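Local coordinates for putative CRISPR-associated endoribonuclease-like protein Cas6 (Pyrococcus furiosus, PDB 3UFC) that binds RNA, is a paralogue of the Cas6 endoribonucleases and probably acts in CRISPR adaptive immunity against mobile genetic elements, at residues E186-K191 with V208-G213; L151-E156 with R203-V208; M3-K8 with A112-L117. All blocks are in the same frame, centred on the assembly; numbering follows the deposited sequence.

The three contacts sample both halves of a Cas6-family protein built on ferredoxin-like domains. Contact 3 pairs strands 3-11 and 107-116 in the five-stranded sheet of the N-terminal half. Contacts 1 and 2 both use strand 200-213 of the C-terminal sheet and share Val208. Their centres lie about 10 Å apart, and they touch where CD1 of Leu187 packs on CB of Pro153 at 3.5 Å. Contact 3 stands apart from both: its centre is about 26 Å from that of contact 1 and about 28 Å from that of contact 2. The nearest atoms of contacts 1 and 3 are about 11 Å apart.

Contact 1 of 3, residues E186-K191 with V208-G213; sequences ELIKFK and VFRYYG
Val208 is buried in the apolar part of this contact, packed against Ile188 and Lys189. Its CG1 meets CB of Ile188 at 3.9 Å, the two side chains crossing obliquely. Its CG2 lies alongside the aliphatic chain of Lys189, 3.8 Å from CD. Lys189 is exposed, and its chain bends at the last torsion and leads away from residues 208-213. The backbone explains why two residues crowd one valine. Val208 O accepts from both Ile188 N, at 2.9 Å, and Lys189 N, at 3.1 Å. This is a classic beta bulge in the antiparallel hairpin of strands 183-197 and 200-213, at the edge of the C-terminal four-stranded sheet. The chain turns a corner at Ile188 there. Beyond the bulge, Glu186 and Arg210 form a regular hydrogen-bonded pair.

The polar, partly exposed end is built differently. Glu186 puts CG between its backbone N and carbonyl carbon (chi1 69°), then runs extended alongside Arg210. Arg210 NH1 makes a salt bridge to Glu186 OE2 at 2.9 Å. It reaches OE2 from above the carboxylate plane, and the two planar groups stand 70° apart. Ile188 CD1 lies over one face of the guanidinium. Tyr212 OH also donates to Glu186 OE2, which sits at the edge of the ring, but the modelled 2.4 Å is very short and the hydroxyl's place is less sure.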
loop_
_atom_site.group_PDB
_atom_site.type_symbol
_atom_site.label_atom_id
_atom_site.label_comp_id
_atom_site.label_asym_id
_atom_site.label_seq_id
_atom_site.Cartn_x
_atom_site.Cartn_y
_atom_site.Cartn_z
ATOM N N GLU A 186 10.232 -9.396 13.774
ATOM C CA GLU A 186 9.607 -10.159 14.836
ATOM C C GLU A 186 8.160 -9.698 14.903
ATOM O O GLU A 186 7.874 -8.514 15.086
ATOM C CB GLU A 186 10.330 -9.969 16.176
ATOM C CG GLU A 186 10.228 -8.609 16.821
ATOM C CD GLU A 186 10.925 -8.575 18.175
ATOM O OE1 GLU A 186 10.566 -9.389 19.051
ATOM O OE2 GLU A 186 11.832 -7.739 18.365
ATOM N N LEU A 187 7.252 -10.648 14.711
ATOM C CA LEU A 187 5.823 -10.372 14.722
ATOM C C LEU A 187 5.319 -9.939 16.088
ATOM O O LEU A 187 5.629 -10.563 17.098
ATOM C CB LEU A 187 5.048 -11.616 14.296
ATOM C CG LEU A 187 4.186 -11.568 13.038
ATOM C CD1 LEU A 187 3.214 -12.733 13.106
ATOM C CD2 LEU A 187 3.425 -10.255 12.934
ATOM N N ILE A 188 4.533 -8.869 16.110
ATOM C CA ILE A 188 3.957 -8.374 17.350
ATOM C C ILE A 188 2.447 -8.617 17.322
ATOM O O ILE A 188 1.880 -9.123 18.288
ATOM C CB ILE A 188 4.245 -6.874 17.538
ATOM C CG1 ILE A 188 5.756 -6.656 17.680
ATOM C CG2 ILE A 188 3.509 -6.352 18.764
ATOM C CD1 ILE A 188 6.158 -5.204 17.807
ATOM N N LYS A 189 1.807 -8.262 16.209
ATOM C CA LYS A 189 0.367 -8.458 16.037
ATOM C C LYS A 189 0.127 -8.966 14.617
ATOM O O LYS A 189 0.867 -8.615 13.699
ATOM C CB LYS A 189 -0.393 -7.143 16.239
ATOM C CG LYS A 189 -0.228 -6.507 17.614
ATOM C CD LYS A 189 -0.994 -5.189 17.692
ATOM C CE LYS A 189 -0.757 -4.471 19.013
ATOM N NZ LYS A 189 -1.208 -5.277 20.184
ATOM N N PHE A 190 -0.909 -9.778 14.430
ATOM C CA PHE A 190 -1.193 -10.327 13.111
ATOM C C PHE A 190 -2.637 -10.753 12.871
ATOM O O PHE A 190 -3.295 -11.298 13.757
ATOM C CB PHE A 190 -0.285 -11.535 12.854
ATOM C CG PHE A 190 -0.714 -12.382 11.685
ATOM C CD1 PHE A 190 -0.464 -11.973 10.382
ATOM C CD2 PHE A 190 -1.399 -13.575 11.892
ATOM C CE1 PHE A 190 -0.891 -12.738 9.300
ATOM C CE2 PHE A 190 -1.831 -14.349 10.821
ATOM C CZ PHE A 190 -1.578 -13.930 9.520
ATOM N N LYS A 191 -3.115 -10.503 11.656
ATOM C CA LYS A 191 -4.451 -10.905 11.235
ATOM C C LYS A 191 -4.423 -11.018 9.712
ATOM O O LYS A 191 -4.025 -10.078 9.015
ATOM C CB LYS A 191 -5.513 -9.897 11.684
ATOM C CG LYS A 191 -5.441 -8.547 11.005
ATOM C CD LYS A 191 -6.773 -8.186 10.360
ATOM C CE LYS A 191 -7.876 -7.973 11.387
ATOM N NZ LYS A 191 -8.206 -9.209 12.142
ATOM N N VAL A 208 1.764 -5.765 12.831
ATOM C CA VAL A 208 2.633 -4.851 13.547
ATOM C C VAL A 208 3.862 -5.724 13.753
ATOM O O VAL A 208 3.750 -6.859 14.225
ATOM C CB VAL A 208 2.049 -4.434 14.917
ATOM C CG1 VAL A 208 3.079 -3.616 15.689
ATOM C CG2 VAL A 208 0.778 -3.620 14.713
ATOM N N PHE A 209 5.025 -5.225 13.363
ATOM C CA PHE A 209 6.240 -6.006 13.511
ATOM C C PHE A 209 7.433 -5.126 13.781
ATOM O O PHE A 209 7.470 -3.968 13.371
ATOM C CB PHE A 209 6.516 -6.841 12.251
ATOM C CG PHE A 209 6.724 -6.021 10.998
ATOM C CD1 PHE A 209 5.640 -5.455 10.326
ATOM C CD2 PHE A 209 8.001 -5.833 10.477
ATOM C CE1 PHE A 209 5.829 -4.716 9.153
ATOM C CE2 PHE A 209 8.198 -5.098 9.307
ATOM C CZ PHE A 209 7.103 -4.539 8.645
ATOM N N ARG A 210 8.411 -5.681 14.487
ATOM C CA ARG A 210 9.629 -4.944 14.775
ATOM C C ARG A 210 10.629 -5.381 13.709
ATOM O O ARG A 210 10.830 -6.574 13.486
ATOM C CB ARG A 210 10.148 -5.276 16.183
ATOM C CG ARG A 210 11.388 -4.480 16.574
ATOM C CD ARG A 210 11.830 -4.720 18.021
ATOM N NE ARG A 210 10.942 -4.104 19.005
ATOM C CZ ARG A 210 9.989 -4.751 19.667
ATOM N NH1 ARG A 210 9.790 -6.044 19.456
ATOM N NH2 ARG A 210 9.237 -4.103 20.545
ATOM N N TYR A 211 11.227 -4.405 13.036
ATOM C CA TYR A 211 12.205 -4.647 11.976
ATOM C C TYR A 211 13.621 -4.431 12.508
ATOM O O TYR A 211 13.877 -3.432 13.181
ATOM C CB TYR A 211 11.938 -3.669 10.822
ATOM C CG TYR A 211 12.960 -3.672 9.698
ATOM C CD1 TYR A 211 12.684 -4.290 8.479
ATOM C CD2 TYR A 211 14.183 -3.017 9.840
ATOM C CE1 TYR A 211 13.597 -4.251 7.424
ATOM C CE2 TYR A 211 15.104 -2.972 8.791
ATOM C CZ TYR A 211 14.803 -3.589 7.587
ATOM O OH TYR A 211 15.698 -3.520 6.544
ATOM N N TYR A 212 14.529 -5.358 12.201
ATOM C CA TYR A 212 15.933 -5.259 12.620
ATOM C C TYR A 212 16.848 -5.368 11.407
ATOM O O TYR A 212 16.765 -6.340 10.657
ATOM C CB TYR A 212 16.341 -6.403 13.559
ATOM C CG TYR A 212 15.685 -6.432 14.915
ATOM C CD1 TYR A 212 14.420 -6.982 15.087
ATOM C CD2 TYR A 212 16.352 -5.937 16.040
ATOM C CE1 TYR A 212 13.831 -7.045 16.342
ATOM C CE2 TYR A 212 15.771 -5.992 17.302
ATOM C CZ TYR A 212 14.510 -6.549 17.445
ATOM O OH TYR A 212 13.928 -6.605 18.688
ATOM N N GLY A 213 17.734 -4.399 11.211
ATOM C CA GLY A 213 18.643 -4.525 10.087
ATOM C C GLY A 213 18.900 -3.343 9.183
ATOM O O GLY A 213 18.940 -2.194 9.618
#

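Contact 2 of 3, residues L151-E156 with R203-V208; sequences LYPHDE and RGSLMV
Arg203 meets the tip of Tyr152. The phenol OH touches the aliphatic part of the arginine, with CD at 3.3 Å and CB at 3.4 Å. The two side chains cross obliquely, and the guanidinium leads away after a bend at chi3. Behind them, water 1 lies between Arg203 O and Leu151 O, close enough to donate to either.

At Gly204 the carbonyl oxygen lies at the edge of the Tyr152 ring, 3.7 Å from CE1. Tyr152 has its CG beside the backbone N (chi1 -55°), and this brings the ring edge to the strand. Residues 151-156 follow strand 145-151 and lead to helix 158-174. They hold a type I beta turn from Tyr152 to Asp155, closed by the bond from Asp155 N to Tyr152 O. Asp155 OD1 uses its anti lone pair to accept from Tyr152 N at 2.7 Å, which ties the start of the turn to its end. The turn lies against strand 200-213 of the C-terminal sheet, with Tyr152 and Pro153 making the contact.

Ser205 points its CB toward the turn. Its OG sits near the plane of the Tyr152 ring at the edge, and 3.2 Å from CD of Pro153. Water 2 bridges this OG, at 2.7 Å, to Leu151 O. Phe190 of the neighbouring strand packs on the same serine.

Met207 reaches Pro153 tip to tip. Both SD and CE lie 3.6 Å from Pro153 CG, while Phe158 of helix 158-174 also touches the proline.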
loop_
_atom_site.group_PDB
_atom_site.type_symbol
_atom_site.label_atom_id
_atom_site.label_comp_id
_atom_site.label_asym_id
_atom_site.label_seq_id
_atom_site.Cartn_x
_atom_site.Cartn_y
_atom_site.Cartn_z
ATOM N N LEU A 151 1.940 -15.971 1.197
ATOM C CA LEU A 151 2.506 -16.365 2.481
ATOM C C LEU A 151 2.170 -15.387 3.601
ATOM O O LEU A 151 1.824 -14.231 3.350
ATOM C CB LEU A 151 4.027 -16.482 2.352
ATOM C CG LEU A 151 4.527 -17.470 1.291
ATOM C CD1 LEU A 151 6.019 -17.279 1.074
ATOM C CD2 LEU A 151 4.218 -18.904 1.733
ATOM N N TYR A 152 2.284 -15.874 4.836
ATOM C CA TYR A 152 2.022 -15.093 6.043
ATOM C C TYR A 152 3.267 -15.188 6.922
ATOM O O TYR A 152 4.083 -16.092 6.746
ATOM C CB TYR A 152 0.825 -15.667 6.794
ATOM C CG TYR A 152 -0.421 -15.795 5.952
ATOM C CD1 TYR A 152 -1.189 -14.678 5.635
ATOM C CD2 TYR A 152 -0.834 -17.038 5.471
ATOM C CE1 TYR A 152 -2.343 -14.794 4.865
ATOM C CE2 TYR A 152 -1.985 -17.166 4.696
ATOM C CZ TYR A 152 -2.735 -16.041 4.401
ATOM O OH TYR A 152 -3.889 -16.164 3.668
ATOM N N PRO A 153 3.422 -14.269 7.891
ATOM C CA PRO A 153 4.584 -14.268 8.783
ATOM C C PRO A 153 4.891 -15.590 9.488
ATOM O O PRO A 153 6.038 -15.834 9.860
ATOM C CB PRO A 153 4.260 -13.147 9.770
ATOM C CG PRO A 153 3.450 -12.202 8.939
ATOM C CD PRO A 153 2.523 -13.146 8.214
ATOM N N HIS A 154 3.886 -16.442 9.674
ATOM C CA HIS A 154 4.132 -17.720 10.341
ATOM C C HIS A 154 4.654 -18.799 9.396
ATOM O O HIS A 154 4.989 -19.898 9.832
ATOM C CB HIS A 154 2.872 -18.225 11.063
ATOM C CG HIS A 154 1.689 -18.430 10.169
ATOM N ND1 HIS A 154 0.709 -17.475 10.000
ATOM C CD2 HIS A 154 1.317 -19.489 9.411
ATOM C CE1 HIS A 154 -0.217 -17.937 9.180
ATOM N NE2 HIS A 154 0.127 -19.158 8.807
ATOM N N ASP A 155 4.729 -18.481 8.106
ATOM C CA ASP A 155 5.231 -19.421 7.106
ATOM C C ASP A 155 6.759 -19.414 7.089
ATOM O O ASP A 155 7.384 -18.351 7.114
ATOM C CB ASP A 155 4.705 -19.046 5.718
ATOM C CG ASP A 155 3.252 -19.420 5.523
ATOM O OD1 ASP A 155 2.482 -18.599 4.979
ATOM O OD2 ASP A 155 2.879 -20.548 5.902
ATOM N N GLU A 156 7.358 -20.602 7.040
ATOM C CA GLU A 156 8.816 -20.728 7.027
ATOM C C GLU A 156 9.500 -19.920 5.925
ATOM O O GLU A 156 10.578 -19.369 6.136
ATOM C CB GLU A 156 9.228 -22.195 6.876
ATOM C CG GLU A 156 8.815 -23.097 8.021
ATOM C CD GLU A 156 9.429 -24.480 7.902
ATOM O OE1 GLU A 156 9.247 -25.125 6.844
ATOM O OE2 GLU A 156 10.095 -24.920 8.863
ATOM N N ARG A 203 -4.054 -12.501 -0.912
ATOM C CA ARG A 203 -4.058 -12.666 0.531
ATOM C C ARG A 203 -2.809 -12.036 1.117
ATOM O O ARG A 203 -1.707 -12.224 0.606
ATOM C CB ARG A 203 -4.125 -14.152 0.895
ATOM C CG ARG A 203 -5.491 -14.776 0.649
ATOM C CD ARG A 203 -5.413 -16.293 0.704
ATOM N NE ARG A 203 -5.679 -16.869 -0.609
ATOM C CZ ARG A 203 -6.887 -16.943 -1.157
ATOM N NH1 ARG A 203 -7.939 -16.485 -0.498
ATOM N NH2 ARG A 203 -7.038 -17.452 -2.370
ATOM N N GLY A 204 -2.996 -11.274 2.188
ATOM C CA GLY A 204 -1.874 -10.610 2.823
ATOM C C GLY A 204 -2.021 -10.550 4.329
ATOM O O GLY A 204 -2.926 -11.159 4.912
ATOM N N SER A 205 -1.142 -9.789 4.964
ATOM C CA SER A 205 -1.159 -9.680 6.405
ATOM C C SER A 205 -1.246 -8.253 6.924
ATOM O O SER A 205 -0.474 -7.382 6.519
ATOM C CB SER A 205 0.108 -10.321 6.979
ATOM O OG SER A 205 0.301 -11.635 6.480
ATOM N N LEU A 206 -2.212 -8.011 7.803
ATOM C CA LEU A 206 -2.315 -6.715 8.453
ATOM C C LEU A 206 -1.424 -7.061 9.640
ATOM O O LEU A 206 -1.631 -8.086 10.289
ATOM C CB LEU A 206 -3.756 -6.432 8.888
ATOM C CG LEU A 206 -4.649 -5.940 7.740
ATOM C CD1 LEU A 206 -6.090 -5.762 8.214
ATOM C CD2 LEU A 206 -4.102 -4.617 7.212
ATOM N N MET A 207 -0.415 -6.251 9.918
ATOM C CA MET A 207 0.477 -6.619 11.003
ATOM C C MET A 207 1.297 -5.501 11.617
ATOM O O MET A 207 1.488 -4.439 11.029
ATOM C CB MET A 207 1.435 -7.714 10.500
ATOM C CG MET A 207 2.234 -7.310 9.242
ATOM S SD MET A 207 3.117 -8.664 8.348
ATOM C CE MET A 207 4.629 -8.776 9.288
ATOM N N VAL A 208 1.764 -5.765 12.831
ATOM C CA VAL A 208 2.633 -4.851 13.547
ATOM C C VAL A 208 3.862 -5.724 13.753
ATOM O O VAL A 208 3.750 -6.859 14.225
ATOM C CB VAL A 208 2.049 -4.434 14.917
ATOM C CG1 VAL A 208 3.079 -3.616 15.689
ATOM C CG2 VAL A 208 0.778 -3.620 14.713
HETATM O O HOH W 1 0.904 -12.671 1.191
HETATM O O HOH W 2 1.793 -11.556 4.265
#

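Contact 3 of 3, residues M3-K8 with A112-L117; sequences MRIEIK and ADIKAL
Strands 3-11 and 107-116 are antiparallel neighbours in the five-stranded sheet of the N-terminal ferredoxin-like half, and the N-to-C directions of residues 3-8 and 112-116 are 158° apart. Ile5, Ile7, Ile114 and Ala116 share one face. Ile5 CD1 approaches Ile114 CG2 at 4.2 Å. Ile5 holds CG1 in the crowded position between backbone N and carbonyl carbon (chi1 63°), and its CG2 comes near Ala116 CA. Helix 86-98 covers this face, with Val93 against Ile5 and Ile96 against Ile7.

Glu6, Lys8, Asp113 and Lys115 lie on the other face. Lys8 crosses Asp113 obliquely, its CG 4.1 Å from the aspartate CB. The lysine curls through chi2 and chi3, and its NZ forms a salt bridge with Asp76 and a hydrogen bond with Ser78. Glu6 stands extended, with CG anti to the backbone N (chi1 176°). Its OE1 is hydrogen-bonded to Ser78, while its OE2 is 4.4 Å from Lys115 NZ, beyond a salt bridge.

Leu117 leans over both Arg4 and Glu6, crossing each obliquely. Its CD1 meets Arg4 CG at 3.9 Å, and its CD2 meets Glu6 OE2 at 3.8 Å. Arg4 NH1 is hydrogen-bonded to Val237 O, and Arg4 makes a cation-pi contact with Tyr222. Backbone bonds fix the pairing, the shortest from Glu6 N to Lys115 O at 2.7 Å. Beside Leu117, water 3 accepts from Arg4 N and donates to Leu117 O at 2.5 Å.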
loop_
_atom_site.group_PDB
_atom_site.type_symbol
_atom_site.label_atom_id
_atom_site.label_comp_id
_atom_site.label_asym_id
_atom_site.label_seq_id
_atom_site.Cartn_x
_atom_site.Cartn_y
_atom_site.Cartn_z
ATOM N N MET A 3 8.039 11.333 -0.513
ATOM C CA MET A 3 7.036 12.001 0.299
ATOM C C MET A 3 5.853 11.094 0.633
ATOM O O MET A 3 5.530 10.158 -0.098
ATOM C CB MET A 3 6.531 13.262 -0.418
ATOM C CG MET A 3 5.609 14.143 0.426
ATOM S SD MET A 3 5.073 15.664 -0.423
ATOM C CE MET A 3 6.595 16.609 -0.414
ATOM N N ARG A 4 5.215 11.403 1.752
ATOM C CA ARG A 4 4.064 10.677 2.253
ATOM C C ARG A 4 2.945 11.704 2.424
ATOM O O ARG A 4 3.160 12.758 3.031
ATOM C CB ARG A 4 4.440 10.050 3.596
ATOM C CG ARG A 4 3.317 9.449 4.383
ATOM C CD ARG A 4 3.888 8.681 5.571
ATOM N NE ARG A 4 4.622 7.505 5.117
ATOM C CZ ARG A 4 4.415 6.277 5.578
ATOM N NH1 ARG A 4 3.500 6.065 6.515
ATOM N NH2 ARG A 4 5.100 5.261 5.077
ATOM N N ILE A 5 1.766 11.416 1.877
ATOM C CA ILE A 5 0.641 12.344 1.996
ATOM C C ILE A 5 -0.638 11.698 2.509
ATOM O O ILE A 5 -0.806 10.474 2.462
ATOM C CB ILE A 5 0.301 13.025 0.644
ATOM C CG1 ILE A 5 -0.155 11.975 -0.371
ATOM C CG2 ILE A 5 1.510 13.792 0.121
ATOM C CD1 ILE A 5 -0.627 12.565 -1.690
ATOM N N GLU A 6 -1.534 12.541 3.008
ATOM C CA GLU A 6 -2.823 12.098 3.512
ATOM C C GLU A 6 -3.891 12.832 2.718
ATOM O O GLU A 6 -3.860 14.059 2.596
ATOM C CB GLU A 6 -2.992 12.422 4.997
ATOM C CG GLU A 6 -4.374 12.045 5.533
ATOM C CD GLU A 6 -4.597 12.466 6.975
ATOM O OE1 GLU A 6 -5.690 12.192 7.512
ATOM O OE2 GLU A 6 -3.686 13.070 7.576
ATOM N N ILE A 7 -4.821 12.068 2.163
ATOM C CA ILE A 7 -5.904 12.626 1.381
ATOM C C ILE A 7 -7.191 12.407 2.164
ATOM O O ILE A 7 -7.540 11.272 2.493
ATOM C CB ILE A 7 -5.997 11.924 0.016
ATOM C CG1 ILE A 7 -4.687 12.139 -0.752
ATOM C CG2 ILE A 7 -7.187 12.457 -0.779
ATOM C CD1 ILE A 7 -4.604 11.392 -2.046
ATOM N N LYS A 8 -7.872 13.498 2.497
ATOM C CA LYS A 8 -9.128 13.399 3.232
ATOM C C LYS A 8 -10.225 13.264 2.194
ATOM O O LYS A 8 -10.227 13.972 1.188
ATOM C CB LYS A 8 -9.366 14.656 4.084
ATOM C CG LYS A 8 -8.318 14.895 5.153
ATOM C CD LYS A 8 -8.266 13.756 6.163
ATOM C CE LYS A 8 -9.583 13.606 6.912
ATOM N NZ LYS A 8 -9.546 12.487 7.893
ATOM N N ALA A 112 -11.398 16.273 0.122
ATOM C CA ALA A 112 -11.597 17.422 0.987
ATOM C C ALA A 112 -10.308 18.141 1.354
ATOM O O ALA A 112 -10.328 19.330 1.679
ATOM C CB ALA A 112 -12.321 16.989 2.255
ATOM N N ASP A 113 -9.189 17.424 1.312
ATOM C CA ASP A 113 -7.913 18.032 1.659
ATOM C C ASP A 113 -6.757 17.081 1.366
ATOM O O ASP A 113 -6.929 15.859 1.366
ATOM C CB ASP A 113 -7.921 18.410 3.146
ATOM C CG ASP A 113 -6.720 19.245 3.551
ATOM O OD1 ASP A 113 -6.313 20.134 2.775
ATOM O OD2 ASP A 113 -6.192 19.021 4.658
ATOM N N ILE A 114 -5.592 17.656 1.093
ATOM C CA ILE A 114 -4.381 16.888 0.825
ATOM C C ILE A 114 -3.296 17.508 1.697
ATOM O O ILE A 114 -2.982 18.692 1.556
ATOM C CB ILE A 114 -3.942 16.984 -0.653
ATOM C CG1 ILE A 114 -5.031 16.418 -1.566
ATOM C CG2 ILE A 114 -2.635 16.216 -0.858
ATOM C CD1 ILE A 114 -4.715 16.547 -3.044
ATOM N N LYS A 115 -2.740 16.712 2.603
ATOM C CA LYS A 115 -1.707 17.186 3.514
ATOM C C LYS A 115 -0.465 16.310 3.439
ATOM O O LYS A 115 -0.566 15.089 3.331
ATOM C CB LYS A 115 -2.233 17.170 4.950
ATOM C CG LYS A 115 -3.358 18.155 5.219
ATOM C CD LYS A 115 -4.139 17.782 6.478
ATOM C CE LYS A 115 -3.240 17.698 7.706
ATOM N NZ LYS A 115 -4.004 17.277 8.915
ATOM N N ALA A 116 0.705 16.936 3.495
ATOM C CA ALA A 116 1.954 16.190 3.470
ATOM C C ALA A 116 2.221 15.794 4.913
ATOM O O ALA A 116 2.075 16.614 5.818
ATOM C CB ALA A 116 3.085 17.065 2.941
ATOM N N LEU A 117 2.591 14.538 5.138
ATOM C CA LEU A 117 2.870 14.074 6.490
ATOM C C LEU A 117 4.363 14.127 6.749
ATOM O O LEU A 117 5.160 14.107 5.813
ATOM C CB LEU A 117 2.372 12.641 6.681
ATOM C CG LEU A 117 0.870 12.402 6.519
ATOM C CD1 LEU A 117 0.578 10.923 6.704
ATOM C CD2 LEU A 117 0.093 13.235 7.535
HETATM O O HOH W 3 6.485 12.961 3.963
#